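Local coordinates for protein alanine racemase (Acinetobacter baumannii, PDB 4QHR) that belongs to the alanine racemase family, with an N-terminal domain of the TIM-barrel type and a mainly beta C-terminal domain, at residues Leu17-Val20 against Lys21-Ala24; His100-Gln103 against Gln104-Leu108; Cys191-Ser194 against Ala195-Phe198. All coordinates share one frame; numbering follows the deposited sequence.

Contact 1 of 3, residues Leu17-Val20 against Lys21-Ala24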
ATOM      1  N   LEU A  17       3.043  -1.519  25.138  1.00  8.79           N
ATOM      2  CA  LEU A  17       2.422  -2.704  25.757  1.00  9.18           C
ATOM      3  C   LEU A  17       2.311  -2.493  27.280  1.00  9.95           C
ATOM      4  O   LEU A  17       1.283  -2.842  27.900  1.00  9.80           O
ATOM      5  CB  LEU A  17       3.204  -3.964  25.439  1.00  9.10           C
ATOM      6  CG  LEU A  17       2.658  -5.260  26.044  1.00  9.03           C
ATOM      7  CD1 LEU A  17       1.192  -5.503  25.756  1.00  8.80           C
ATOM      8  CD2 LEU A  17       3.473  -6.442  25.590  1.00  9.44           C
ATOM      9  N   ASN A  18       3.345  -1.878  27.854  1.00 10.38           N
ATOM     10  CA  ASN A  18       3.354  -1.573  29.250  1.00 11.88           C
ATOM     11  C   ASN A  18       2.310  -0.537  29.594  1.00 11.53           C
ATOM     12  O   ASN A  18       1.748  -0.594  30.697  1.00 12.81           O
ATOM     13  CB  ASN A  18       4.745  -1.151  29.749  1.00 12.82           C
ATOM     14  CG  ASN A  18       4.783  -1.046  31.264  1.00 14.49           C
ATOM     15  OD1 ASN A  18       4.654  -2.063  31.960  1.00 16.69           O
ATOM     16  ND2 ASN A  18       4.894   0.141  31.770  1.00 14.17           N
ATOM     17  N   ARG A  19       2.031   0.399  28.683  1.00 10.87           N
ATOM     18  CA  ARG A  19       0.923   1.298  28.858  1.00 10.15           C
ATOM     19  C   ARG A  19      -0.414   0.569  28.981  1.00 10.11           C
ATOM     20  O   ARG A  19      -1.254   0.914  29.838  1.00  9.93           O
ATOM     21  CB  ARG A  19       0.858   2.367  27.772  1.00 10.68           C
ATOM     22  CG  ARG A  19       2.044   3.337  27.753  1.00 11.02           C
ATOM     23  CD  ARG A  19       1.934   4.459  28.798  1.00 11.19           C
ATOM     24  NE  ARG A  19       0.763   5.282  28.482  1.00 11.26           N
ATOM     25  CZ  ARG A  19      -0.310   5.457  29.247  1.00 12.22           C
ATOM     26  NH1 ARG A  19      -0.419   4.904  30.478  1.00 13.80           N
ATOM     27  NH2 ARG A  19      -1.293   6.251  28.815  1.00 12.09           N
ATOM     28  N   VAL A  20      -0.621  -0.454  28.163  1.00  9.64           N
ATOM     29  CA  VAL A  20      -1.838  -1.247  28.307  1.00 10.28           C
ATOM     30  C   VAL A  20      -1.974  -1.811  29.707  1.00 11.01           C
ATOM     31  O   VAL A  20      -3.057  -1.746  30.310  1.00 10.78           O
ATOM     32  CB  VAL A  20      -1.922  -2.431  27.282  1.00  9.99           C
ATOM     33  CG1 VAL A  20      -3.254  -3.153  27.452  1.00  9.81           C
ATOM     34  CG2 VAL A  20      -1.746  -1.897  25.860  1.00  9.53           C
ATOM     35  N   LYS A  21      -0.890  -2.406  30.179  1.00 12.02           N
ATOM     36  CA  LYS A  21      -0.813  -2.943  31.528  1.00 14.38           C
ATOM     37  C   LYS A  21      -1.118  -1.931  32.632  1.00 14.31           C
ATOM     38  O   LYS A  21      -1.747  -2.268  33.644  1.00 15.54           O
ATOM     39  CB  LYS A  21       0.561  -3.556  31.795  1.00 16.02           C
ATOM     40  CG  LYS A  21       0.612  -4.201  33.149  1.00 19.36           C
ATOM     41  CD  LYS A  21       1.904  -4.951  33.415  1.00 23.31           C
ATOM     42  CE  LYS A  21       1.880  -5.415  34.865  1.00 26.41           C
ATOM     43  NZ  LYS A  21       2.901  -6.473  35.024  1.00 29.80           N
ATOM     44  N   GLN A  22      -0.655  -0.708  32.456  1.00 13.92           N
ATOM     45  CA  GLN A  22      -0.953   0.354  33.375  1.00 13.70           C
ATOM     46  C   GLN A  22      -2.420   0.741  33.292  1.00 13.59           C
ATOM     47  O   GLN A  22      -3.042   1.044  34.306  1.00 14.27           O
ATOM     48  CB  GLN A  22      -0.073   1.599  33.095  1.00 14.22           C
ATOM     49  CG  GLN A  22       1.404   1.396  33.352  1.00 14.95           C
ATOM     50  CD  GLN A  22       2.245   2.603  32.887  1.00 16.43           C
ATOM     51  OE1 GLN A  22       1.789   3.460  32.140  1.00 15.03           O
ATOM     52  NE2 GLN A  22       3.503   2.653  33.330  1.00 18.30           N
ATOM     53  N   LEU A  23      -3.003   0.734  32.105  1.00 12.38           N
ATOM     54  CA  LEU A  23      -4.387   1.135  31.962  1.00 12.16           C
ATOM     55  C   LEU A  23      -5.375   0.039  32.269  1.00 11.68           C
ATOM     56  O   LEU A  23      -6.514   0.337  32.599  1.00 11.64           O
ATOM     57  CB  LEU A  23      -4.675   1.646  30.520  1.00 12.47           C
ATOM     58  CG  LEU A  23      -3.929   2.963  30.212  1.00 13.23           C
ATOM     59  CD1 LEU A  23      -3.737   3.220  28.719  1.00 13.48           C
ATOM     60  CD2 LEU A  23      -4.692   4.145  30.825  1.00 13.46           C
ATOM     61  N   ALA A  24      -4.974  -1.224  32.149  1.00 10.97           N
ATOM     62  CA  ALA A  24      -5.880  -2.377  32.329  1.00 10.66           C
ATOM     63  C   ALA A  24      -5.197  -3.386  33.234  1.00 10.94           C
ATOM     64  O   ALA A  24      -4.841  -4.540  32.842  1.00 10.48           O
ATOM     65  CB  ALA A  24      -6.241  -3.022  30.991  1.00 11.02           C
TER
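R19 reaches forward over the last turn of helix 10-23 to meet Q22 and L23. Its CB leads away from K21-A24. The chain bends at both chi2 and chi3 and turns back along the helix. R19 CD lies 3.5 Å from Q22 OE1. R19 NE hydrogen-bonds to O of D229. NH1 of R19 gives a bond of 3.1 Å to OE1 of Q22, fairly straight at 163°. This bond lies in the guanidinium plane and in the carbonyl plane of the amide, although the two groups are turned 52° apart. R19 NH2 hydrogen-bonds to O of L228. Three acceptors, on NE, NH1 and NH2, thus share the guanidinium and probably limit its rotation. CD1 of L23 lies over one face, 3.9 Å from R19 NH2. The helix ends with main-chain bonds. L23 N bonds to R19 O at 2.9 Å. A24 N bonds to V20 O at 2.7 Å, and A24 is the first residue to leave helical geometry. L17 and V20 face strand 28-32 of the barrel. V20 also packs on strand 207-208, and the R19-L23 side of the helix rests against helix 194-199.

Contact 2 of 3, residues His100-Gln103 against Gln104-Leu108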
ATOM      1  N   HIS A 100     -18.698 -16.799  15.181  1.00  8.64           N
ATOM      2  CA  HIS A 100     -19.593 -15.666  14.963  1.00  9.10           C
ATOM      3  C   HIS A 100     -20.874 -16.049  14.186  1.00  9.23           C
ATOM      4  O   HIS A 100     -21.750 -15.221  14.051  1.00  9.29           O
ATOM      5  CB  HIS A 100     -18.859 -14.484  14.295  1.00  8.83           C
ATOM      6  CG  HIS A 100     -18.330 -14.810  12.939  1.00  9.33           C
ATOM      7  ND1 HIS A 100     -19.141 -14.867  11.824  1.00  9.58           N
ATOM      8  CD2 HIS A 100     -17.077 -15.123  12.522  1.00  9.47           C
ATOM      9  CE1 HIS A 100     -18.404 -15.186  10.777  1.00 10.05           C
ATOM     10  NE2 HIS A 100     -17.156 -15.386  11.180  1.00  9.74           N
ATOM     11  N   HIS A 101     -20.995 -17.275  13.700  1.00 10.11           N
ATOM     12  CA  HIS A 101     -22.199 -17.663  12.977  1.00 10.93           C
ATOM     13  C   HIS A 101     -22.357 -19.166  13.016  1.00 11.65           C
ATOM     14  O   HIS A 101     -21.405 -19.914  13.368  1.00 11.28           O
ATOM     15  CB  HIS A 101     -22.244 -17.027  11.549  1.00 11.21           C
ATOM     16  CG  HIS A 101     -21.196 -17.529  10.594  1.00 11.40           C
ATOM     17  ND1 HIS A 101     -21.359 -17.466   9.227  1.00 11.28           N
ATOM     18  CD2 HIS A 101     -19.986 -18.109  10.797  1.00 11.33           C
ATOM     19  CE1 HIS A 101     -20.297 -17.974   8.635  1.00 11.32           C
ATOM     20  NE2 HIS A 101     -19.457 -18.381   9.562  1.00 11.03           N
ATOM     21  N   GLN A 102     -23.566 -19.612  12.675  1.00 12.06           N
ATOM     22  CA  GLN A 102     -24.010 -21.006  12.823  1.00 12.97           C
ATOM     23  C   GLN A 102     -23.054 -22.038  12.207  1.00 12.37           C
ATOM     24  O   GLN A 102     -22.734 -23.049  12.817  1.00 11.23           O
ATOM     25  CB  GLN A 102     -25.420 -21.153  12.229  1.00 14.25           C
ATOM     26  CG  GLN A 102     -26.160 -22.440  12.526  1.00 16.42           C
ATOM     27  CD  GLN A 102     -26.344 -22.723  14.006  1.00 18.58           C
ATOM     28  OE1 GLN A 102     -26.523 -21.819  14.830  1.00 18.83           O
ATOM     29  NE2 GLN A 102     -26.312 -24.006  14.349  1.00 20.08           N
ATOM     30  N   GLN A 103     -22.551 -21.732  11.016  1.00 12.09           N
ATOM     31  CA  GLN A 103     -21.626 -22.602  10.329  1.00 11.90           C
ATOM     32  C   GLN A 103     -20.462 -22.982  11.248  1.00 11.47           C
ATOM     33  O   GLN A 103     -20.080 -24.152  11.358  1.00 11.63           O
ATOM     34  CB  GLN A 103     -21.111 -21.826   9.108  1.00 12.63           C
ATOM     35  CG  GLN A 103     -19.968 -22.474   8.413  1.00 12.72           C
ATOM     36  CD  GLN A 103     -19.766 -21.973   7.020  1.00 13.36           C
ATOM     37  OE1 GLN A 103     -18.931 -21.074   6.771  1.00 13.54           O
ATOM     38  NE2 GLN A 103     -20.495 -22.555   6.084  1.00 13.16           N
ATOM     39  N   GLN A 104     -19.867 -21.984  11.895  1.00 10.80           N
ATOM     40  CA  GLN A 104     -18.664 -22.244  12.744  1.00 10.66           C
ATOM     41  C   GLN A 104     -19.050 -22.980  14.021  1.00 10.68           C
ATOM     42  O   GLN A 104     -18.288 -23.800  14.572  1.00 10.17           O
ATOM     43  CB  GLN A 104     -17.980 -20.927  13.104  1.00 10.34           C
ATOM     44  CG  GLN A 104     -17.142 -20.301  12.011  1.00  9.90           C
ATOM     45  CD  GLN A 104     -16.794 -18.854  12.329  1.00  9.86           C
ATOM     46  OE1 GLN A 104     -17.475 -18.190  13.120  1.00  9.42           O
ATOM     47  NE2 GLN A 104     -15.738 -18.347  11.713  1.00  9.50           N
ATOM     48  N   PHE A 105     -20.229 -22.661  14.508  1.00 11.63           N
ATOM     49  CA  PHE A 105     -20.771 -23.391  15.655  1.00 13.20           C
ATOM     50  C   PHE A 105     -20.832 -24.862  15.349  1.00 13.62           C
ATOM     51  O   PHE A 105     -20.342 -25.677  16.136  1.00 12.94           O
ATOM     52  CB  PHE A 105     -22.132 -22.843  16.014  1.00 14.17           C
ATOM     53  CG  PHE A 105     -22.816 -23.603  17.123  1.00 16.00           C
ATOM     54  CD1 PHE A 105     -22.386 -23.497  18.430  1.00 15.94           C
ATOM     55  CD2 PHE A 105     -23.888 -24.411  16.848  1.00 16.03           C
ATOM     56  CE1 PHE A 105     -23.049 -24.165  19.459  1.00 16.81           C
ATOM     57  CE2 PHE A 105     -24.535 -25.087  17.859  1.00 17.39           C
ATOM     58  CZ  PHE A 105     -24.120 -24.962  19.174  1.00 16.79           C
ATOM     59  N   GLU A 106     -21.386 -25.209  14.180  1.00 14.06           N
ATOM     60  CA  GLU A 106     -21.521 -26.629  13.804  1.00 14.77           C
ATOM     61  C   GLU A 106     -20.171 -27.288  13.695  1.00 14.10           C
ATOM     62  O   GLU A 106     -19.986 -28.397  14.202  1.00 14.49           O
ATOM     63  CB  GLU A 106     -22.350 -26.793  12.507  1.00 16.46           C
ATOM     64  CG  GLU A 106     -23.838 -26.526  12.789  1.00 19.27           C
ATOM     65  CD  GLU A 106     -24.651 -26.181  11.561  1.00 22.74           C
ATOM     66  OE1 GLU A 106     -24.142 -26.354  10.433  1.00 25.65           O
ATOM     67  OE2 GLU A 106     -25.796 -25.684  11.728  1.00 25.50           O
ATOM     68  N   TRP A 107     -19.210 -26.619  13.067  1.00 13.15           N
ATOM     69  CA  TRP A 107     -17.867 -27.217  12.939  1.00 13.66           C
ATOM     70  C   TRP A 107     -17.160 -27.436  14.288  1.00 13.13           C
ATOM     71  O   TRP A 107     -16.443 -28.430  14.484  1.00 13.70           O
ATOM     72  CB  TRP A 107     -16.985 -26.357  12.061  1.00 14.06           C
ATOM     73  CG  TRP A 107     -17.476 -26.194  10.650  1.00 14.67           C
ATOM     74  CD1 TRP A 107     -18.307 -27.025   9.949  1.00 14.22           C
ATOM     75  CD2 TRP A 107     -17.135 -25.112   9.752  1.00 14.91           C
ATOM     76  NE1 TRP A 107     -18.529 -26.513   8.683  1.00 14.02           N
ATOM     77  CE2 TRP A 107     -17.803 -25.355   8.533  1.00 14.84           C
ATOM     78  CE3 TRP A 107     -16.323 -23.969   9.867  1.00 15.60           C
ATOM     79  CZ2 TRP A 107     -17.681 -24.499   7.438  1.00 14.53           C
ATOM     80  CZ3 TRP A 107     -16.213 -23.117   8.776  1.00 14.99           C
ATOM     81  CH2 TRP A 107     -16.883 -23.401   7.580  1.00 14.78           C
ATOM     82  N   LEU A 108     -17.342 -26.496  15.206  1.00 12.53           N
ATOM     83  CA  LEU A 108     -16.705 -26.551  16.521  1.00 12.32           C
ATOM     84  C   LEU A 108     -17.262 -27.712  17.333  1.00 13.38           C
ATOM     85  O   LEU A 108     -16.516 -28.483  17.953  1.00 14.09           O
ATOM     86  CB  LEU A 108     -16.945 -25.254  17.277  1.00 12.34           C
ATOM     87  CG  LEU A 108     -16.350 -25.270  18.677  1.00 12.51           C
ATOM     88  CD1 LEU A 108     -14.803 -25.291  18.652  1.00 12.47           C
ATOM     89  CD2 LEU A 108     -16.856 -24.086  19.419  1.00 13.09           C
TER
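The first turn of helix 102-110, which follows strand 95-99 in the TIM barrel, joins H100 and H101 to Q104. H101 is the N-cap. Its carbonyl O accepts from F105 N at 3.2 Å and, weakly, from Q104 N. Q104 extends back toward the strand. Its OE1 takes the backbone N-H of H100 at 2.8 Å, nearly in line with the amide C=O. The same OE1 sits above one face of the H100 ring, offset toward the rim, and at the edge of the H101 ring, 3.4 Å from H101 CD2. The Q104 amide stands almost perpendicular to the H101 ring. NE2 of Q104 is satisfied by the carbonyls of E79 and V81, so both ends of this buried amide are held. Both histidines also pack on I241 of the second subunit. Q102 NE2 hydrogen-bonds to E106 OE2 at 3.2 Å. Q102 is bent at chi2 (58°), which brings the amide over to the carboxylate. The oxygen is met on its anti side, with the donor 27° out of the carboxylate plane. Q103 runs alongside W107, its amide only 15° from the indole plane. Q103 CG makes a CH-pi contact over the face of the six-membered ring, 3.5 Å from its centroid.

Contact 3 of 3, residues Cys191-Ser194 against Ala195-Phe198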
ATOM      1  N   CYS A 191     -14.019  -6.982  25.709  1.00 12.40           N
ATOM      2  CA  CYS A 191     -14.549  -6.023  24.737  1.00 13.86           C
ATOM      3  C   CYS A 191     -13.732  -4.767  24.424  1.00 12.18           C
ATOM      4  O   CYS A 191     -14.101  -4.049  23.522  1.00 11.91           O
ATOM      5  CB  CYS A 191     -15.941  -5.632  25.129  1.00 15.78           C
ATOM      6  SG  CYS A 191     -15.961  -4.614  26.595  1.00 21.23           S
ATOM      7  N   CYS A 192     -12.646  -4.498  25.132  1.00 11.09           N
ATOM      8  CA  CYS A 192     -11.887  -3.276  24.896  1.00 10.53           C
ATOM      9  C   CYS A 192     -10.822  -3.369  23.800  1.00  9.95           C
ATOM     10  O   CYS A 192      -9.843  -4.151  23.901  1.00  9.91           O
ATOM     11  CB  CYS A 192     -11.216  -2.788  26.187  1.00 10.53           C
ATOM     12  SG  CYS A 192     -12.404  -2.455  27.525  1.00 10.99           S
ATOM     13  N   ASN A 193     -11.013  -2.551  22.782  1.00  9.62           N
ATOM     14  CA  ASN A 193      -9.956  -2.190  21.810  1.00  9.17           C
ATOM     15  C   ASN A 193      -9.120  -1.063  22.436  1.00  9.10           C
ATOM     16  O   ASN A 193      -9.305  -0.769  23.616  1.00  9.40           O
ATOM     17  CB  ASN A 193     -10.564  -1.845  20.454  1.00  9.41           C
ATOM     18  CG  ASN A 193     -11.586  -0.691  20.511  1.00  9.64           C
ATOM     19  OD1 ASN A 193     -11.785  -0.057  21.552  1.00  9.09           O
ATOM     20  ND2 ASN A 193     -12.221  -0.431  19.399  1.00  9.21           N
ATOM     21  N   SER A 194      -8.219  -0.434  21.683  1.00  8.45           N
ATOM     22  CA  SER A 194      -7.359   0.573  22.225  1.00  8.03           C
ATOM     23  C   SER A 194      -8.186   1.732  22.787  1.00  7.88           C
ATOM     24  O   SER A 194      -7.922   2.203  23.876  1.00  7.44           O
ATOM     25  CB  SER A 194      -6.411   1.126  21.148  1.00  8.10           C
ATOM     26  OG  SER A 194      -5.554   0.109  20.644  1.00  8.06           O
ATOM     27  N   ALA A 195      -9.176   2.154  22.028  1.00  7.87           N
ATOM     28  CA  ALA A 195      -9.982   3.317  22.450  1.00  8.29           C
ATOM     29  C   ALA A 195     -10.687   3.061  23.796  1.00  8.59           C
ATOM     30  O   ALA A 195     -10.692   3.932  24.724  1.00  9.11           O
ATOM     31  CB  ALA A 195     -10.979   3.668  21.352  1.00  8.38           C
ATOM     32  N   ALA A 196     -11.302   1.886  23.895  1.00  8.77           N
ATOM     33  CA  ALA A 196     -11.989   1.472  25.118  1.00  9.12           C
ATOM     34  C   ALA A 196     -11.031   1.270  26.298  1.00  9.49           C
ATOM     35  O   ALA A 196     -11.411   1.538  27.448  1.00  9.44           O
ATOM     36  CB  ALA A 196     -12.785   0.218  24.892  1.00  9.71           C
ATOM     37  N   ILE A 197      -9.790   0.788  26.040  1.00  9.41           N
ATOM     38  CA  ILE A 197      -8.775   0.732  27.110  1.00  9.15           C
ATOM     39  C   ILE A 197      -8.570   2.133  27.733  1.00  9.83           C
ATOM     40  O   ILE A 197      -8.451   2.269  28.974  1.00  9.84           O
ATOM     41  CB  ILE A 197      -7.454   0.062  26.614  1.00  8.69           C
ATOM     42  CG1 ILE A 197      -7.704  -1.426  26.331  1.00  8.68           C
ATOM     43  CG2 ILE A 197      -6.335   0.211  27.646  1.00  8.70           C
ATOM     44  CD1 ILE A 197      -6.644  -2.124  25.529  1.00  8.45           C
ATOM     45  N   PHE A 198      -8.533   3.183  26.907  1.00 10.16           N
ATOM     46  CA  PHE A 198      -8.356   4.534  27.426  1.00 10.59           C
ATOM     47  C   PHE A 198      -9.634   5.053  28.098  1.00 11.63           C
ATOM     48  O   PHE A 198      -9.567   5.693  29.160  1.00 11.40           O
ATOM     49  CB  PHE A 198      -7.916   5.514  26.318  1.00 10.16           C
ATOM     50  CG  PHE A 198      -6.468   5.449  25.994  1.00 10.25           C
ATOM     51  CD1 PHE A 198      -5.553   6.072  26.794  1.00 10.55           C
ATOM     52  CD2 PHE A 198      -6.017   4.784  24.891  1.00 10.45           C
ATOM     53  CE1 PHE A 198      -4.188   6.020  26.511  1.00 10.74           C
ATOM     54  CE2 PHE A 198      -4.688   4.745  24.579  1.00 10.50           C
ATOM     55  CZ  PHE A 198      -3.764   5.350  25.405  1.00 10.80           C
TER
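N193 caps the start of helix 194-199 by accepting A196 N on its side-chain oxygen. The N193 OD1 to A196 N distance is 3.1 Å, and the bond is nearly straight at 166°. A chi1 of 58° puts CG of N193 between its own backbone N and carbonyl carbon, and from there OD1 reaches the first turn. The donor is tilted 19° from the carbonyl plane. The main chain of N193 is used as well. Its O accepts from I197 N at 2.9 Å, which begins the regular helical bonding. The next bond runs from F198 N to S194 O, at 3.2 Å. CD2 of the F198 ring lies 3.4 Å from that same S194 O. C192 packs against the turn: its CB meets A196 CB at 3.6 Å and I197 CG1 at 3.8 Å. Separately, I197 CG1 lies 3.2 Å from N193 O.

The hydroxyl of S194 looks outward from this turn. Its OG is hydrogen-bonded to OP3 of the modified residue LLP at position 34 and to M213 N, with a weak further bond to G211 N. The buried hydroxyl thus has two clear partners and a weak third. It brings the start of the helix to the phosphate, and the positive end of the helix dipole may favour the negative charge there. Around the contact, the backbone of C192 bonds to R209. C192 and I197 pack on V208 of strand 207-208, and helix 10-23 lies against I197 and F198.

In the fold
All three contacts lie in the N-terminal, TIM-barrel part of the chain and follow one another in sequence. Contact 1 is the end of helix 10-23, contact 2 the start of helix 102-110, and contact 3 the start of helix 194-199. Contacts 1 and 3 are neighbours, with centres about 11 Å apart, and pack directly. Residues distant in sequence thus meet where the barrel closes, near strands 28-32 and 207-208. Contact 2 stands apart, its centre about 33 Å from that of contact 1 and 27 Å from that of contact 3. It follows strand 95-99. Contact 3 borders the LLP phosphate with contact 1 packed beside it, while contact 2 lies at the dimer interface.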